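Local coordinates for CDP-4-keto-6-deoxy-D-glucose-3-dehydrase (Yersinia pseudotuberculosis, PDB 3BB8), which probably takes part in the pyridoxal-phosphate-dependent dehydration at carbon 3 of CDP-4-keto-6-deoxy-D-glucose during lipopolysaccharide biosynthesis, at residues 92-97 with 187-192; 111-116 with 130-135. The protein carries 1 engineered substitution. One frame throughout, in Å; residues are numbered along the deposited sequence.

Interaction 1: residues 92-97 with 187-192. With PLP (pyridoxal-5'-phosphate), chain C.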
loop_
_atom_site.group_PDB
_atom_site.type_symbol
_atom_site.label_atom_id
_atom_site.label_comp_id
_atom_site.label_asym_id
_atom_site.label_seq_id
_atom_site.Cartn_x
_atom_site.Cartn_y
_atom_site.Cartn_z
ATOM N N LEU A 92 4.619 8.670 -1.413
ATOM C CA LEU A 92 5.934 8.638 -0.759
ATOM C C LEU A 92 6.881 9.744 -1.267
ATOM O O LEU A 92 7.624 10.342 -0.488
ATOM C CB LEU A 92 6.582 7.257 -0.962
ATOM C CG LEU A 92 5.965 6.089 -0.173
ATOM C CD1 LEU A 92 6.581 4.770 -0.614
ATOM C CD2 LEU A 92 6.209 6.306 1.323
ATOM N N ALA A 93 6.843 10.009 -2.570
ATOM C CA ALA A 93 7.684 11.035 -3.187
ATOM C C ALA A 93 7.413 12.419 -2.599
ATOM O O ALA A 93 8.339 13.118 -2.190
ATOM C CB ALA A 93 7.454 11.052 -4.700
ATOM N N LEU A 94 6.142 12.805 -2.540
ATOM C CA LEU A 94 5.752 14.112 -2.007
ATOM C C LEU A 94 5.908 14.193 -0.489
ATOM O O LEU A 94 6.341 15.215 0.039
ATOM C CB LEU A 94 4.299 14.415 -2.392
ATOM C CG LEU A 94 3.672 15.809 -2.260
ATOM C CD1 LEU A 94 3.449 16.180 -0.791
ATOM C CD2 LEU A 94 4.559 16.819 -2.960
ATOM N N THR A 95 5.560 13.118 0.207
ATOM C CA THR A 95 5.643 13.085 1.662
ATOM C C THR A 95 7.073 13.214 2.153
ATOM O O THR A 95 7.344 13.944 3.099
ATOM C CB THR A 95 5.046 11.781 2.223
ATOM O OG1 THR A 95 3.671 11.694 1.836
ATOM C CG2 THR A 95 5.160 11.752 3.763
ATOM N N ALA A 96 7.980 12.504 1.498
ATOM C CA ALA A 96 9.388 12.523 1.838
ATOM C C ALA A 96 9.963 13.938 1.854
ATOM O O ALA A 96 10.827 14.261 2.673
ATOM C CB ALA A 96 10.138 11.684 0.857
ATOM N N LEU A 97 9.486 14.784 0.949
ATOM C CA LEU A 97 9.978 16.150 0.883
ATOM C C LEU A 97 9.468 16.977 2.051
ATOM O O LEU A 97 9.751 18.173 2.127
ATOM C CB LEU A 97 9.553 16.807 -0.429
ATOM C CG LEU A 97 10.087 16.189 -1.722
ATOM C CD1 LEU A 97 9.581 16.975 -2.929
ATOM C CD2 LEU A 97 11.597 16.192 -1.689
ATOM N N TRP A 187 11.220 22.125 -5.747
ATOM C CA TRP A 187 11.409 20.678 -5.825
ATOM C C TRP A 187 10.660 20.218 -7.068
ATOM O O TRP A 187 9.613 20.775 -7.393
ATOM C CB TRP A 187 10.772 19.979 -4.615
ATOM C CG TRP A 187 11.534 20.073 -3.343
ATOM C CD1 TRP A 187 11.194 20.784 -2.229
ATOM C CD2 TRP A 187 12.749 19.391 -3.032
ATOM N NE1 TRP A 187 12.125 20.581 -1.238
ATOM C CE2 TRP A 187 13.091 19.729 -1.707
ATOM C CE3 TRP A 187 13.582 18.519 -3.746
ATOM C CZ2 TRP A 187 14.224 19.227 -1.081
ATOM C CZ3 TRP A 187 14.704 18.021 -3.125
ATOM C CH2 TRP A 187 15.016 18.375 -1.804
ATOM N N LEU A 188 11.172 19.205 -7.758
ATOM C CA LEU A 188 10.481 18.699 -8.942
ATOM C C LEU A 188 10.209 17.196 -8.890
ATOM O O LEU A 188 11.144 16.386 -8.837
ATOM C CB LEU A 188 11.270 19.001 -10.228
ATOM C CG LEU A 188 10.617 18.360 -11.472
ATOM C CD1 LEU A 188 9.336 19.108 -11.796
ATOM C CD2 LEU A 188 11.562 18.375 -12.671
ATOM N N ILE A 189 8.933 16.818 -8.924
ATOM C CA ILE A 189 8.582 15.399 -8.927
ATOM C C ILE A 189 7.968 15.003 -10.271
ATOM O O ILE A 189 6.957 15.564 -10.699
ATOM C CB ILE A 189 7.593 15.044 -7.797
ATOM C CG1 ILE A 189 8.294 15.190 -6.445
ATOM C CG2 ILE A 189 7.102 13.602 -7.959
ATOM C CD1 ILE A 189 7.385 15.110 -5.267
ATOM N N GLU A 190 8.600 14.035 -10.926
ATOM C CA GLU A 190 8.144 13.527 -12.214
ATOM C C GLU A 190 7.300 12.261 -12.077
ATOM O O GLU A 190 7.840 11.183 -11.825
ATOM C CB GLU A 190 9.336 13.160 -13.093
ATOM C CG GLU A 190 9.976 14.261 -13.897
ATOM C CD GLU A 190 11.142 13.714 -14.702
ATOM O OE1 GLU A 190 12.266 13.635 -14.156
ATOM O OE2 GLU A 190 10.933 13.332 -15.872
ATOM N N ASP A 191 5.986 12.383 -12.247
ATOM C CA ASP A 191 5.120 11.210 -12.202
ATOM C C ASP A 191 5.246 10.566 -13.586
ATOM O O ASP A 191 4.722 11.085 -14.573
ATOM C CB ASP A 191 3.668 11.625 -11.934
ATOM C CG ASP A 191 2.701 10.442 -11.951
ATOM O OD1 ASP A 191 1.577 10.598 -11.416
ATOM O OD2 ASP A 191 3.051 9.368 -12.502
ATOM N N CYS A 192 5.961 9.447 -13.638
ATOM C CA CYS A 192 6.207 8.693 -14.864
ATOM C C CYS A 192 5.428 7.386 -14.838
ATOM O O CYS A 192 5.818 6.414 -15.494
ATOM C CB CYS A 192 7.702 8.365 -14.992
ATOM S SG CYS A 192 8.779 9.811 -15.023
HETATM N N1 PLP C . -0.493 8.639 -12.080
HETATM C C2 PLP C . -0.856 8.325 -13.380
HETATM C C2A PLP C . -0.702 9.410 -14.437
HETATM C C3 PLP C . -1.349 7.021 -13.685
HETATM O O3 PLP C . -1.717 6.675 -14.937
HETATM C C4 PLP C . -1.466 6.020 -12.629
HETATM C C4A PLP C . -1.984 4.594 -13.025
HETATM C C5 PLP C . -1.086 6.410 -11.303
HETATM C C6 PLP C . -0.594 7.753 -11.071
HETATM C C5A PLP C . -1.122 5.561 -10.069
HETATM O O4P PLP C . -0.837 4.252 -10.285
HETATM P P PLP C . -1.612 3.009 -9.623
HETATM O O1P PLP C . -0.671 1.829 -9.748
HETATM O O2P PLP C . -2.955 2.808 -10.541
HETATM O O3P PLP C . -1.982 3.331 -8.171
#

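Interaction 2: residues 111-116 with 130-135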
loop_
_atom_site.group_PDB
_atom_site.type_symbol
_atom_site.label_atom_id
_atom_site.label_comp_id
_atom_site.label_asym_id
_atom_site.label_seq_id
_atom_site.Cartn_x
_atom_site.Cartn_y
_atom_site.Cartn_z
ATOM N N ASP A 111 1.949 25.259 2.125
ATOM C CA ASP A 111 2.809 25.482 0.971
ATOM C C ASP A 111 2.075 25.061 -0.298
ATOM O O ASP A 111 1.119 24.274 -0.247
ATOM C CB ASP A 111 4.113 24.690 1.124
ATOM C CG ASP A 111 4.971 25.197 2.280
ATOM O OD1 ASP A 111 4.439 25.964 3.114
ATOM O OD2 ASP A 111 6.169 24.826 2.361
ATOM N N GLU A 112 2.518 25.585 -1.437
ATOM C CA GLU A 112 1.873 25.276 -2.706
ATOM C C GLU A 112 2.698 24.397 -3.618
ATOM O O GLU A 112 3.926 24.469 -3.646
ATOM C CB GLU A 112 1.501 26.571 -3.435
ATOM C CG GLU A 112 0.542 27.449 -2.634
ATOM C CD GLU A 112 0.354 28.835 -3.229
ATOM O OE1 GLU A 112 1.258 29.303 -3.958
ATOM O OE2 GLU A 112 -0.693 29.464 -2.945
ATOM N N VAL A 113 1.991 23.549 -4.353
ATOM C CA VAL A 113 2.598 22.639 -5.310
ATOM C C VAL A 113 1.913 22.925 -6.649
ATOM O O VAL A 113 0.684 22.854 -6.752
ATOM C CB VAL A 113 2.337 21.165 -4.918
ATOM C CG1 VAL A 113 3.019 20.241 -5.897
ATOM C CG2 VAL A 113 2.820 20.906 -3.503
ATOM N N ILE A 114 2.702 23.271 -7.661
ATOM C CA ILE A 114 2.160 23.555 -8.986
ATOM C C ILE A 114 1.941 22.253 -9.752
ATOM O O ILE A 114 2.814 21.377 -9.777
ATOM C CB ILE A 114 3.112 24.457 -9.798
ATOM C CG1 ILE A 114 3.132 25.862 -9.192
ATOM C CG2 ILE A 114 2.669 24.504 -11.259
ATOM C CD1 ILE A 114 4.169 26.787 -9.811
ATOM N N THR A 115 0.771 22.123 -10.370
ATOM C CA THR A 115 0.454 20.915 -11.127
ATOM C C THR A 115 -0.646 21.259 -12.133
ATOM O O THR A 115 -1.008 22.425 -12.271
ATOM C CB THR A 115 -0.015 19.783 -10.163
ATOM O OG1 THR A 115 -0.158 18.558 -10.886
ATOM C CG2 THR A 115 -1.347 20.138 -9.523
ATOM N N VAL A 116 -1.173 20.268 -12.843
ATOM C CA VAL A 116 -2.242 20.535 -13.805
ATOM C C VAL A 116 -3.496 19.780 -13.391
ATOM O O VAL A 116 -3.414 18.789 -12.664
ATOM C CB VAL A 116 -1.836 20.128 -15.245
ATOM C CG1 VAL A 116 -0.604 20.918 -15.669
ATOM C CG2 VAL A 116 -1.567 18.629 -15.330
ATOM N N ASN A 130 -1.108 16.016 2.476
ATOM C CA ASN A 130 -0.045 16.478 3.355
ATOM C C ASN A 130 -0.339 17.900 3.806
ATOM O O ASN A 130 0.498 18.563 4.402
ATOM C CB ASN A 130 1.311 16.417 2.658
ATOM C CG ASN A 130 1.951 15.052 2.771
ATOM O OD1 ASN A 130 1.848 14.221 1.863
ATOM N ND2 ASN A 130 2.594 14.798 3.911
ATOM N N GLY A 131 -1.547 18.365 3.520
ATOM C CA GLY A 131 -1.917 19.710 3.920
ATOM C C GLY A 131 -1.377 20.816 3.027
ATOM O O GLY A 131 -1.392 21.980 3.411
ATOM N N LEU A 132 -0.879 20.474 1.844
ATOM C CA LEU A 132 -0.396 21.506 0.944
ATOM C C LEU A 132 -1.520 21.952 0.021
ATOM O O LEU A 132 -2.597 21.353 -0.014
ATOM C CB LEU A 132 0.800 21.032 0.124
ATOM C CG LEU A 132 2.153 21.223 0.805
ATOM C CD1 LEU A 132 2.283 20.247 1.960
ATOM C CD2 LEU A 132 3.274 20.988 -0.193
ATOM N N ILE A 133 -1.260 23.013 -0.729
ATOM C CA ILE A 133 -2.257 23.569 -1.623
ATOM C C ILE A 133 -1.862 23.417 -3.081
ATOM O O ILE A 133 -0.813 23.906 -3.508
ATOM C CB ILE A 133 -2.480 25.064 -1.298
ATOM C CG1 ILE A 133 -2.881 25.201 0.171
ATOM C CG2 ILE A 133 -3.556 25.648 -2.189
ATOM C CD1 ILE A 133 -2.706 26.586 0.724
ATOM N N PRO A 134 -2.690 22.710 -3.861
ATOM C CA PRO A 134 -2.419 22.500 -5.285
ATOM C C PRO A 134 -2.699 23.791 -6.058
ATOM O O PRO A 134 -3.676 24.489 -5.782
ATOM C CB PRO A 134 -3.402 21.393 -5.670
ATOM C CG PRO A 134 -3.694 20.709 -4.369
ATOM C CD PRO A 134 -3.806 21.864 -3.418
ATOM N N VAL A 135 -1.825 24.109 -7.003
ATOM C CA VAL A 135 -1.976 25.291 -7.849
ATOM C C VAL A 135 -1.963 24.798 -9.297
ATOM O O VAL A 135 -0.951 24.274 -9.764
ATOM C CB VAL A 135 -0.818 26.284 -7.626
ATOM C CG1 VAL A 135 -0.978 27.487 -8.545
ATOM C CG2 VAL A 135 -0.807 26.738 -6.174
#

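Interaction 1: residues 92-97 with 187-192
L97 uses its two methyl groups to fit the side chain of W187. L97 CD2 sits over one face of the W187 indole, 3.6 Å from the centroid of its six-membered ring and only 10° off the ring normal, a CH-pi contact. The other branch reaches the root of the same side chain, with L97 CD1 3.6 Å from W187 CB. Outside the two segments, W187 NE1 is hydrogen-bonded to R105 O, and the R105 side chain makes a cation-pi contact with the ring.

Two residues along the strand, I189 also points at the helix. Its CG1 lies anti to the carbonyl carbon (chi1 -68°) and the chain continues extended, which carries the end methyl in among A93, L94 and L97. I189 CD1 lies 3.7 Å from L97 CD1, 4.0 Å from L94 CD2 and 4.1 Å from A93 CB. No hydrogen bond crosses between the segments; they meet through these apolar contacts and the CH-pi contact.

D191 does not touch the helix segment; its OD1 accepts a hydrogen bond from PLP N1 at 2.9 Å and also pairs with T123 OG1, while D191 OD2 bonds C193 N. With G86 and S87 at the start of the same helix also bonding PLP, this is the aspartate aminotransferase fold at work: a helix packed on a strand whose aspartate meets the pyridine nitrogen.

Interaction 2: residues 111-116 with 130-135
P134 is a proline set within a parallel ladder, paired with V113, yet it interrupts none of the bonds between strands 112-115 and 133-135. The alternation of the strand explains this: I133 and V135 turn their N-H and C=O groups to the neighbouring strand, and P134, which lacks an N-H, occupies the intervening position. It contributes only a CA-H...O contact, with P134 CA 3.5 Å from V113 O.

The four bonds around it run in sequence. I133 N gives to D111 O at 2.7 Å, and V113 N gives to I133 O. Beyond the proline, V135 N gives to V113 O at 2.8 Å, and T115 N gives to V135 O.

Side chains reinforce the ladder. On the face of E112, I133 and V135, V135 CG2 lies anti to its own carbonyl carbon and meets E112 CB at 3.6 Å, the two side chains lying aslant to each other. The carboxylate of E112 continues to a salt bridge with R393 and a hydrogen bond with S156. V113 also turns CG2 toward L132 CD2; the modelled 3.3 Å is too short to be taken literally.

Before this strand, G131 closes helix 121-129 with a Schellman motif. That helix completes the beta-alpha-beta unit and lies over V113, L132 and P134, whereas helix 151-154 touches I114 and V135; strand 159-165 flanks 112-115 along its other edge.

Overall arrangement
Both contacts are buried and serve the same mixed sheet, but they illustrate its two modes of assembly. Interaction 1 lays helix 86-96 against strand 187-191 through apolar side chains without a single hydrogen bond across it; interaction 2 pairs neighbouring strands chiefly through their backbones. Strand 159-165 lies between strands 112-115 and 187-191 and pairs with both. Along the chain, interaction 2 is nested inside the loop that interaction 1 closes, and their centres are about 12 Å apart. They touch where L94 and T95 come up against N130. Interaction 1 reaches the cofactor itself, while interaction 2 lies further from the chain's centre, its T115 side chain about 10 Å from PLP.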